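Local coordinates for Mgp-operon protein 3 (Mycoplasma pneumoniae, PDB 6RJ1), which is a surface adhesin component of the human pathogen, probably working with the adhesin P1 in attachment to host cells through sugar receptors, at residues A[563-567]-A[568-572]. Numbering follows the deposited sequence.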
ATOM      1  N   ASP A 563       4.564 -18.523 -14.101  1.00 64.36           N
ATOM      2  CA  ASP A 563       5.211 -19.709 -14.668  1.00 65.36           C
ATOM      3  C   ASP A 563       6.579 -19.406 -15.254  1.00 71.87           C
ATOM      4  O   ASP A 563       6.696 -18.573 -16.153  1.00 71.60           O
ATOM      5  CB  ASP A 563       4.305 -20.407 -15.699  1.00 67.03           C
ATOM      6  CG  ASP A 563       4.514 -21.904 -15.856  1.00 75.57           C
ATOM      7  OD1 ASP A 563       5.542 -22.426 -15.353  1.00 75.41           O
ATOM      8  OD2 ASP A 563       3.662 -22.553 -16.498  1.00 81.92           O
ATOM      9  N   MET A 564       7.605 -20.108 -14.740  1.00 70.18           N
ATOM     10  CA  MET A 564       9.019 -20.017 -15.125  1.00 70.11           C
ATOM     11  C   MET A 564       9.346 -20.856 -16.370  1.00 74.65           C
ATOM     12  O   MET A 564      10.478 -20.801 -16.851  1.00 75.02           O
ATOM     13  CB  MET A 564       9.898 -20.523 -13.966  1.00 72.48           C
ATOM     14  CG  MET A 564       9.956 -19.610 -12.763  1.00 76.67           C
ATOM     15  SD  MET A 564      10.919 -18.106 -12.998  1.00 81.58           S
ATOM     16  CE  MET A 564      12.466 -18.766 -13.530  1.00 78.06           C
ATOM     17  N   THR A 565       8.375 -21.650 -16.871  1.00 71.05           N
ATOM     18  CA  THR A 565       8.550 -22.563 -18.005  1.00 70.72           C
ATOM     19  C   THR A 565       9.163 -21.902 -19.259  1.00 76.81           C
ATOM     20  O   THR A 565       8.935 -20.720 -19.550  1.00 76.89           O
ATOM     21  CB  THR A 565       7.249 -23.322 -18.334  1.00 72.49           C
ATOM     22  OG1 THR A 565       7.558 -24.394 -19.222  1.00 69.21           O
ATOM     23  CG2 THR A 565       6.148 -22.429 -18.931  1.00 69.09           C
ATOM     24  N   THR A 566       9.959 -22.707 -19.971  1.00 74.28           N
ATOM     25  CA  THR A 566      10.671 -22.398 -21.209  1.00 74.37           C
ATOM     26  C   THR A 566       9.845 -22.954 -22.387  1.00 78.32           C
ATOM     27  O   THR A 566      10.094 -22.589 -23.544  1.00 79.32           O
ATOM     28  CB  THR A 566      12.106 -22.970 -21.088  1.00 83.29           C
ATOM     29  OG1 THR A 566      12.749 -22.303 -19.998  1.00 82.88           O
ATOM     30  CG2 THR A 566      12.946 -22.802 -22.356  1.00 82.69           C
ATOM     31  N   ASP A 567       8.846 -23.818 -22.080  1.00 72.70           N
ATOM     32  CA  ASP A 567       7.950 -24.429 -23.058  1.00 71.91           C
ATOM     33  C   ASP A 567       7.020 -23.351 -23.618  1.00 76.76           C
ATOM     34  O   ASP A 567       6.054 -22.962 -22.958  1.00 75.05           O
ATOM     35  CB  ASP A 567       7.166 -25.589 -22.410  1.00 73.24           C
ATOM     36  CG  ASP A 567       6.264 -26.413 -23.327  1.00 80.00           C
ATOM     37  OD1 ASP A 567       6.379 -26.278 -24.563  1.00 79.65           O
ATOM     38  OD2 ASP A 567       5.460 -27.210 -22.804  1.00 85.87           O
ATOM     39  N   SER A 568       7.350 -22.838 -24.827  1.00 74.83           N
ATOM     40  CA  SER A 568       6.614 -21.779 -25.532  1.00 74.81           C
ATOM     41  C   SER A 568       5.152 -22.131 -25.789  1.00 79.02           C
ATOM     42  O   SER A 568       4.315 -21.231 -25.845  1.00 79.48           O
ATOM     43  CB  SER A 568       7.303 -21.429 -26.846  1.00 79.68           C
ATOM     44  OG  SER A 568       7.389 -22.550 -27.714  1.00 92.18           O
ATOM     45  N   SER A 569       4.850 -23.435 -25.949  1.00 75.04           N
ATOM     46  CA  SER A 569       3.498 -23.930 -26.204  1.00 74.64           C
ATOM     47  C   SER A 569       2.731 -24.335 -24.926  1.00 77.59           C
ATOM     48  O   SER A 569       1.596 -24.807 -25.030  1.00 77.38           O
ATOM     49  CB  SER A 569       3.523 -25.064 -27.226  1.00 78.44           C
ATOM     50  OG  SER A 569       4.418 -26.086 -26.822  1.00 92.08           O
ATOM     51  N   ALA A 570       3.326 -24.122 -23.727  1.00 73.36           N
ATOM     52  CA  ALA A 570       2.665 -24.440 -22.454  1.00 72.93           C
ATOM     53  C   ALA A 570       1.488 -23.493 -22.234  1.00 77.52           C
ATOM     54  O   ALA A 570       1.550 -22.322 -22.631  1.00 77.41           O
ATOM     55  CB  ALA A 570       3.647 -24.346 -21.292  1.00 73.50           C
ATOM     56  N   SER A 571       0.400 -24.025 -21.655  1.00 73.48           N
ATOM     57  CA  SER A 571      -0.846 -23.314 -21.395  1.00 73.08           C
ATOM     58  C   SER A 571      -0.616 -22.003 -20.670  1.00 75.54           C
ATOM     59  O   SER A 571      -1.032 -20.955 -21.165  1.00 74.83           O
ATOM     60  CB  SER A 571      -1.804 -24.196 -20.597  1.00 78.37           C
ATOM     61  OG  SER A 571      -3.065 -24.296 -21.240  1.00 93.20           O
ATOM     62  N   THR A 572       0.101 -22.057 -19.530  1.00 70.57           N
ATOM     63  CA  THR A 572       0.357 -20.897 -18.686  1.00 69.47           C
ATOM     64  C   THR A 572       1.754 -20.288 -18.906  1.00 72.80           C
ATOM     65  O   THR A 572       2.249 -19.568 -18.037  1.00 72.71           O
ATOM     66  CB  THR A 572       0.064 -21.247 -17.222  1.00 72.03           C
ATOM     67  OG1 THR A 572       0.794 -22.412 -16.850  1.00 69.06           O
ATOM     68  CG2 THR A 572      -1.412 -21.474 -16.972  1.00 69.46           C
TER
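D567 and A570 are the two ends of a type I beta turn, closed by the backbone bond from A570 N to D567 O (3.1 Å, N-H...O 160°). The two segments are one continuous stretch: D563 ends strand 549-563, and the loop that follows folds back so that T572 lies beside it. At this base, the CA atoms of D563 and T572 are 6.4 Å apart.

The carboxylate of D563 ties this base together. T572 OG1 donates to D563 OD2 at 2.9 Å, on the anti side of that oxygen. The two side chains cross at about a right angle. The other oxygen, OD1, takes a weak bond from T565 N. The carboxylate therefore has a partner on each side of the loop. CB already points toward T572, and CG, roughly anti to the backbone N (chi1 -152°), brings OD2 to its hydroxyl.

Halfway up, T565 CG2 touches A570 CB at 3.9 Å, a small apolar contact inside the loop. T565 OG1 accepts from D567 N at 3.2 Å. At the tip, S569 OG donates to D567 OD1 at 3.0 Å. It arrives on the syn side, 30° out of the carboxylate plane. The D567 carboxylate lies over one face of the turn, with OD2 3.7 Å from A570 CB.

The tip is exposed, while T572 is buried, and its side chain touches V190 of helix 187-192. D563 also pairs through its backbone with Q575. The loop joins the antiparallel strands 549-563 and 575-577 within the MgpC adhesin family region, and combines an ST turn at T565 with the type I turn at D567-A570.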